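Local coordinates for Two-component system response regulator/GGDEF domain protein (Aeromonas salmonicida, PDB 3LUF) that probably makes the second messenger cyclic di-GMP from two GTP molecules through its GGDEF domain, under the likely control of its two receiver domains, at the interface of chains A and B. Numbering follows the deposited sequence. Chains: chain A/B, Two-component system response regulator/GGDEF domain protein.

Contact 1: the interface of chains A and B. Residues chain A 189, 219-220; chain B 102, 104, 107-108.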
loop_
_atom_site.group_PDB
_atom_site.type_symbol
_atom_site.label_atom_id
_atom_site.label_comp_id
_atom_site.label_asym_id
_atom_site.label_seq_id
_atom_site.Cartn_x
_atom_site.Cartn_y
_atom_site.Cartn_z
ATOM N N ARG A 189 9.565 17.031 -2.241
ATOM C CA ARG A 189 9.790 17.873 -3.423
ATOM C C ARG A 189 11.265 17.881 -3.832
ATOM O O ARG A 189 11.591 17.639 -4.999
ATOM C CB ARG A 189 9.261 19.277 -3.197
ATOM C CG ARG A 189 7.812 19.295 -2.810
ATOM C CD ARG A 189 7.247 20.699 -2.797
ATOM N NE ARG A 189 7.615 21.440 -4.000
ATOM C CZ ARG A 189 6.744 21.917 -4.884
ATOM N NH1 ARG A 189 5.438 21.730 -4.706
ATOM N NH2 ARG A 189 7.186 22.581 -5.949
ATOM N N LYS A 219 0.615 13.786 -4.333
ATOM C CA LYS A 219 0.645 14.717 -5.440
ATOM C C LYS A 219 2.041 15.284 -5.681
ATOM O O LYS A 219 2.295 15.720 -6.772
ATOM C CB LYS A 219 -0.452 15.773 -5.305
ATOM C CG LYS A 219 -1.853 15.074 -5.540
ATOM C CD LYS A 219 -2.962 16.045 -5.544
ATOM C CE LYS A 219 -4.364 15.405 -5.454
ATOM N NZ LYS A 219 -4.554 14.254 -6.298
ATOM N N GLN A 220 2.925 15.219 -4.674
ATOM C CA GLN A 220 4.338 15.627 -4.829
ATOM C C GLN A 220 5.256 14.479 -5.240
ATOM O O GLN A 220 6.474 14.667 -5.470
ATOM C CB GLN A 220 4.860 16.318 -3.559
ATOM C CG GLN A 220 4.318 17.746 -3.431
ATOM C CD GLN A 220 4.621 18.602 -4.652
ATOM O OE1 GLN A 220 3.693 19.136 -5.282
ATOM N NE2 GLN A 220 5.916 18.729 -5.005
HETATM N N MSE B 102 -1.304 18.643 -9.334
HETATM C CA MSE B 102 -0.482 19.843 -9.194
HETATM C C MSE B 102 0.414 20.017 -10.409
HETATM O O MSE B 102 1.030 19.033 -10.866
HETATM C CB MSE B 102 0.381 19.748 -7.926
HETATM C CG MSE B 102 -0.407 19.631 -6.643
HETATM SE SE MSE B 102 -1.602 21.150 -6.260
HETATM C CE MSE B 102 -0.451 22.668 -6.477
ATOM N N ASP B 104 2.907 22.566 -10.609
ATOM C CA ASP B 104 3.947 23.525 -10.231
ATOM C C ASP B 104 5.357 23.026 -10.530
ATOM O O ASP B 104 6.285 23.805 -10.481
ATOM C CB ASP B 104 3.808 23.965 -8.765
ATOM C CG ASP B 104 3.960 22.812 -7.789
ATOM O OD1 ASP B 104 3.513 21.691 -8.077
ATOM O OD2 ASP B 104 4.527 23.046 -6.701
ATOM N N HIS B 107 7.864 17.036 -11.809
ATOM C CA HIS B 107 7.606 15.838 -11.004
ATOM C C HIS B 107 6.184 15.781 -10.407
ATOM O O HIS B 107 5.644 14.705 -10.187
ATOM C CB HIS B 107 8.695 15.636 -9.909
ATOM C CG HIS B 107 8.555 16.571 -8.742
ATOM N ND1 HIS B 107 9.310 17.722 -8.623
ATOM C CD2 HIS B 107 7.737 16.545 -7.660
ATOM C CE1 HIS B 107 8.991 18.339 -7.495
ATOM N NE2 HIS B 107 8.020 17.660 -6.907
ATOM N N SER B 108 5.559 16.931 -10.167
ATOM C CA SER B 108 4.178 16.884 -9.703
ATOM C C SER B 108 3.241 16.491 -10.867
ATOM O O SER B 108 2.270 15.764 -10.671
ATOM C CB SER B 108 3.772 18.157 -8.973
ATOM O OG SER B 108 3.611 19.243 -9.850
HETATM O O HOH W 1 0.358 16.360 -8.763
HETATM O O HOH W 2 3.796 13.565 -8.562
#
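A:Arg189 and B:Asp104 supply the ionic part of this contact, a good example of a guanidinium closing on one carboxylate oxygen instead of sharing itself between two. A:Arg189 NH1 and NH2, the end of the guanidinium, both point at B:Asp104 OD2, at 2.6 Å and 2.8 Å. The oxygen lies nearly in the guanidinium plane, but the carboxylate is turned 62° from it, and NH1 takes the syn lone pair while NH2 comes from above the carboxylate plane. Behind it, the hydroxyl OG of B:Ser108 has two acceptors within range, B:Asp104 OD1 at 3.0 Å and B:Met102 O at 2.8 Å, and can give its one hydrogen to either or share it; this second-shell contact probably helps fix the carboxylate's rotation.

Polar side chains meet beside this bridge. The amide nitrogen NE2 of A:Gln220 lies 3.0 Å from B:His107 NE2, a hydrogen bond if that imidazole nitrogen accepts. Amide and ring stand almost perpendicular; with CG between the backbone N and the carbonyl carbon (chi1 75°), the imidazole of B:His107 turns NE2 to the amide.

Two waters extend the polar contact. A:Lys219 O binds water 1 at 2.9 Å, which also reaches B:Met102 N and B:Ser108 O, while water 2 links the same carbonyl to B:His107 O. Apolar contact is slight, A:Lys219 CB facing CG of the selenomethionine B:Met102.

In the fold, helix 184-194 and the end of helix 213-219 of one chain's second receiver domain pack against strand 99-102 and the start of helix 106-122 in the partner's first.

Contact 2: the interface of chains A and B. Residues chain A 226, 233-234, 237-238; chain B 214, 218, 225, 227.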
loop_
_atom_site.group_PDB
_atom_site.type_symbol
_atom_site.label_atom_id
_atom_site.label_comp_id
_atom_site.label_asym_id
_atom_site.label_seq_id
_atom_site.Cartn_x
_atom_site.Cartn_y
_atom_site.Cartn_z
ATOM N N LEU A 226 1.672 6.395 4.997
ATOM C CA LEU A 226 1.457 5.537 6.169
ATOM C C LEU A 226 1.068 6.472 7.298
ATOM O O LEU A 226 1.837 7.383 7.664
ATOM C CB LEU A 226 2.730 4.749 6.514
ATOM C CG LEU A 226 2.618 3.880 7.784
ATOM C CD1 LEU A 226 1.612 2.788 7.543
ATOM C CD2 LEU A 226 3.997 3.264 8.121
ATOM N N GLU A 233 2.774 -4.429 12.143
ATOM C CA GLU A 233 2.160 -5.205 11.053
ATOM C C GLU A 233 1.817 -4.302 9.859
ATOM O O GLU A 233 1.926 -4.703 8.689
ATOM C CB GLU A 233 0.902 -5.937 11.536
ATOM C CG GLU A 233 1.156 -7.077 12.591
ATOM C CD GLU A 233 1.352 -6.584 14.023
ATOM O OE1 GLU A 233 1.338 -5.350 14.279
ATOM O OE2 GLU A 233 1.538 -7.461 14.914
ATOM N N GLU A 234 1.402 -3.082 10.184
ATOM C CA GLU A 234 0.984 -2.084 9.203
ATOM C C GLU A 234 2.240 -1.547 8.503
ATOM O O GLU A 234 2.306 -1.475 7.269
ATOM C CB GLU A 234 0.264 -0.947 9.922
ATOM C CG GLU A 234 -1.125 -1.344 10.526
ATOM C CD GLU A 234 -1.814 -0.175 11.220
ATOM O OE1 GLU A 234 -1.146 0.822 11.550
ATOM O OE2 GLU A 234 -3.040 -0.251 11.441
ATOM N N CYS A 237 3.524 -4.273 6.148
ATOM C CA CYS A 237 2.695 -4.377 4.949
ATOM C C CYS A 237 3.106 -3.294 3.954
ATOM O O CYS A 237 3.398 -3.564 2.774
ATOM C CB CYS A 237 1.230 -4.204 5.327
ATOM S SG CYS A 237 0.129 -4.196 3.981
ATOM N N ARG A 238 3.172 -2.067 4.458
ATOM C CA ARG A 238 3.397 -0.910 3.607
ATOM C C ARG A 238 4.827 -0.873 3.065
ATOM O O ARG A 238 5.062 -0.595 1.884
ATOM C CB ARG A 238 3.052 0.365 4.407
ATOM C CG ARG A 238 2.711 1.595 3.596
ATOM C CD ARG A 238 1.612 1.408 2.551
ATOM N NE ARG A 238 0.383 0.725 2.967
ATOM C CZ ARG A 238 -0.573 1.247 3.736
ATOM N NH1 ARG A 238 -0.487 2.492 4.214
ATOM N NH2 ARG A 238 -1.644 0.516 4.014
ATOM N N SER B 214 -6.240 -4.260 12.023
ATOM C CA SER B 214 -5.423 -4.311 10.804
ATOM C C SER B 214 -4.485 -5.511 10.815
ATOM O O SER B 214 -4.384 -6.233 9.830
ATOM C CB SER B 214 -4.613 -3.033 10.597
ATOM O OG SER B 214 -5.437 -1.996 10.126
ATOM N N LEU B 218 -4.410 -8.714 8.246
ATOM C CA LEU B 218 -3.188 -9.090 7.533
ATOM C C LEU B 218 -2.767 -10.551 7.780
ATOM O O LEU B 218 -2.427 -11.293 6.820
ATOM C CB LEU B 218 -2.062 -8.083 7.850
ATOM C CG LEU B 218 -2.291 -6.688 7.251
ATOM C CD1 LEU B 218 -1.252 -5.678 7.850
ATOM C CD2 LEU B 218 -2.168 -6.751 5.727
ATOM N N PHE B 225 -4.553 -3.005 4.350
ATOM C CA PHE B 225 -5.463 -2.456 5.366
ATOM C C PHE B 225 -5.729 -0.995 5.074
ATOM O O PHE B 225 -4.924 -0.331 4.410
ATOM C CB PHE B 225 -4.830 -2.579 6.761
ATOM C CG PHE B 225 -3.658 -1.648 6.970
ATOM C CD1 PHE B 225 -3.844 -0.433 7.615
ATOM C CD2 PHE B 225 -2.400 -1.971 6.484
ATOM C CE1 PHE B 225 -2.775 0.440 7.795
ATOM C CE2 PHE B 225 -1.311 -1.082 6.642
ATOM C CZ PHE B 225 -1.530 0.124 7.318
ATOM N N ASN B 227 -7.404 2.195 7.518
ATOM C CA ASN B 227 -8.049 2.529 8.773
ATOM C C ASN B 227 -9.044 3.679 8.609
ATOM O O ASN B 227 -8.783 4.632 7.882
ATOM C CB ASN B 227 -7.007 2.802 9.871
ATOM C CG ASN B 227 -6.171 1.557 10.205
ATOM O OD1 ASN B 227 -6.680 0.409 10.197
ATOM N ND2 ASN B 227 -4.888 1.774 10.503
HETATM O O HOH W 3 -3.758 2.229 4.856
#
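This patch of the alpha4-beta5-alpha5 face of the second receiver domain, a surface widely used for pairing in response regulators, centres on B:Phe225 of strand 224-228, clasped by A:Glu234 and A:Arg238 of helix 232-247. It illustrates how an aromatic ring can be held on both faces by one helix: the two residues lie four apart, and the phenyl is inserted between side chains of successive turns.

On one face lies A:Glu234. A:Glu234 CG sits 3.7 Å from the centroid of the B:Phe225 ring in a CH-pi contact, displaced towards the rim, and the carboxylate plane lies within 3° of parallel to the ring, displaced beyond its carbon rim. A:Glu234 CB also packs tightly, 3.3 Å from B:Phe225 CZ. The chain runs extended beyond CG across the phenyl and carries the carboxylate on to B:Asn227. There B:Asn227 ND2 gives A:Glu234 OE2 a nearly straight hydrogen bond of 2.9 Å, 169° at the hydrogen, with OE2 in the amide plane but approached from above the carboxylate plane. B:Ser214 OG adds a weak bond to the same oxygen.

The opposite face receives A:Arg238. Bends at chi2 and chi3 fold its guanidinium over the phenyl, tilted 15° from it, and A:Arg238 NH2 lies 3.5 Å from the centroid of the B:Phe225 ring as a cation-pi partner, offset towards the rim.

Alongside the ring, B:Leu218 of helix 213-219 fits against the partner helix, its CD1 3.8 Å from A:Cys237 CB and its CD2 near the sulfur SG. A:Leu226 CD1 comes within 4.1 Å of B:Phe225 CZ.

Water 3, over the same face of the ring as the guanidinium, bridges A:Arg238 NH2 and the backbone carbonyl B:Phe225 O, 2.8 Å from each.

About 26 Å separates the centres of contact 1 and contact 2, yet both draw on helix 213-219 of the second receiver domain, contributed by a different chain in each: A:Lys219, at its C-terminal end, faces the partner's first receiver domain in contact 1, and B:Ser214 and B:Leu218 face the partner's second in contact 2. Because the interface is two-fold symmetric, each contact occurs twice. Contact 2 pairs like domains, whereas contact 1 ties unlike domains and so could set how a chain's two receivers are oriented. Whether this pairing, which might bring GGDEF domains together, forms in the full-length protein the structure alone does not show.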